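Local structure of COBE (Pseudomonas aeruginosa, 2W6K) at residues H72-A77 with A107-E112. The protein takes part in cobalamin (vitamin B12) biosynthesis and is related to the C-terminal region of CbiG, its precise biochemical role being uncertain. Sequence-based numbering, arbitrary orientation.
Sequences HFLAPA and ALALAE
Leu110 meets both His72 and Leu74, its side chain reaching from the helix to the strand. Its CB lies 4.3 Å from Leu74 CD1, a loose apolar approach. With CG anti to the backbone N (chi1 -174°), the branch extends from the helix toward the strand, and both methyls reach the His72 side chain. CD1 sits over one face of the His72 ring, 3.9 Å from the centroid and 22° off the ring normal, which meets the geometry of a CH-pi contact. The nearest ring atom to this methyl is His72 CG at 3.6 Å, in keeping with its offset toward the rim. Leu110 CD2 comes within 3.6 Å of His72 CD2. The two side chains cross at about a right angle. Two residues further along the strand, Leu74 CD2 touches Ala109 CB at 3.7 Å. No hydrogen bond joins the segments. Leu110 also touches Ala47 and Ala49 on the adjoining parallel strand 47-51, and Leu74 also touches Leu79 of helix 76-80. The axes of 72-74 and 107-112 approach to 9.5 Å, with 111° between their N-to-C directions. Through these side chains helix 102-115 packs on edge strand 71-74, covering one face of a mixed sheet in an alpha/beta fold.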
# COMPACT_ATOMS: atom_id res chain seq x y z
N HIS A 72 2.59 -7.55 3.67
CA HIS A 72 2.57 -8.53 2.59
C HIS A 72 3.51 -8.04 1.53
O HIS A 72 3.47 -6.87 1.16
CB HIS A 72 1.17 -8.64 2.00
CG HIS A 72 0.15 -9.15 2.95
ND1 HIS A 72 -0.27 -10.47 2.97
CD2 HIS A 72 -0.54 -8.53 3.94
CE1 HIS A 72 -1.18 -10.63 3.91
NE2 HIS A 72 -1.37 -9.47 4.51
N PHE A 73 4.34 -8.95 1.03
CA PHE A 73 5.25 -8.65 -0.05
C PHE A 73 4.78 -9.39 -1.29
O PHE A 73 4.67 -10.64 -1.29
CB PHE A 73 6.66 -9.05 0.35
CG PHE A 73 7.17 -8.28 1.53
CD1 PHE A 73 7.77 -7.03 1.37
CD2 PHE A 73 7.05 -8.82 2.81
CE1 PHE A 73 8.23 -6.31 2.46
CE2 PHE A 73 7.52 -8.11 3.92
CZ PHE A 73 8.11 -6.86 3.75
N LEU A 74 4.45 -8.62 -2.32
CA LEU A 74 3.80 -9.15 -3.51
C LEU A 74 4.79 -9.33 -4.67
O LEU A 74 5.73 -8.56 -4.84
CB LEU A 74 2.62 -8.26 -3.94
CG LEU A 74 1.44 -8.31 -2.94
CD1 LEU A 74 1.48 -7.15 -2.02
CD2 LEU A 74 0.11 -8.38 -3.66
N ALA A 75 4.53 -10.34 -5.49
CA ALA A 75 5.41 -10.59 -6.64
C ALA A 75 5.43 -9.40 -7.58
O ALA A 75 4.38 -8.81 -7.85
CB ALA A 75 4.90 -11.85 -7.40
N PRO A 76 6.61 -9.07 -8.13
CA PRO A 76 6.70 -8.04 -9.16
C PRO A 76 5.68 -8.28 -10.28
O PRO A 76 5.01 -7.34 -10.73
CB PRO A 76 8.16 -8.16 -9.64
CG PRO A 76 8.90 -8.63 -8.41
CD PRO A 76 7.94 -9.62 -7.78
N ALA A 77 5.52 -9.54 -10.71
CA ALA A 77 4.60 -9.82 -11.82
C ALA A 77 3.16 -9.48 -11.44
O ALA A 77 2.37 -9.05 -12.29
CB ALA A 77 4.73 -11.28 -12.28
N ALA A 107 -0.45 -1.30 -3.02
CA ALA A 107 -1.69 -0.94 -2.33
C ALA A 107 -2.91 -1.52 -3.06
O ALA A 107 -3.74 -2.19 -2.44
CB ALA A 107 -1.80 0.59 -2.15
N LEU A 108 -3.00 -1.27 -4.37
CA LEU A 108 -4.11 -1.77 -5.16
C LEU A 108 -4.14 -3.30 -5.13
O LEU A 108 -5.21 -3.89 -4.90
CB LEU A 108 -3.98 -1.26 -6.59
CG LEU A 108 -4.33 0.20 -6.81
CD1 LEU A 108 -3.90 0.60 -8.21
CD2 LEU A 108 -5.85 0.40 -6.60
N ALA A 109 -2.99 -3.92 -5.39
CA ALA A 109 -2.88 -5.39 -5.48
C ALA A 109 -3.34 -6.10 -4.23
O ALA A 109 -4.17 -7.02 -4.31
CB ALA A 109 -1.45 -5.82 -5.86
N LEU A 110 -2.86 -5.66 -3.07
CA LEU A 110 -3.23 -6.29 -1.83
C LEU A 110 -4.71 -6.03 -1.51
O LEU A 110 -5.40 -6.94 -1.04
CB LEU A 110 -2.33 -5.82 -0.67
CG LEU A 110 -2.58 -6.55 0.65
CD1 LEU A 110 -2.31 -8.08 0.48
CD2 LEU A 110 -1.73 -5.99 1.76
N ALA A 111 -5.19 -4.82 -1.75
CA ALA A 111 -6.59 -4.51 -1.42
C ALA A 111 -7.52 -5.44 -2.19
O ALA A 111 -8.48 -5.98 -1.63
CB ALA A 111 -6.93 -3.06 -1.73
N GLU A 112 -7.21 -5.66 -3.46
CA GLU A 112 -8.08 -6.49 -4.33
C GLU A 112 -8.01 -7.96 -3.96
O GLU A 112 -9.02 -8.67 -4.07
CB GLU A 112 -7.77 -6.28 -5.82
CG GLU A 112 -8.08 -4.86 -6.26
CD GLU A 112 -8.18 -4.67 -7.76
OE1 GLU A 112 -7.65 -5.53 -8.49
OE2 GLU A 112 -8.76 -3.64 -8.18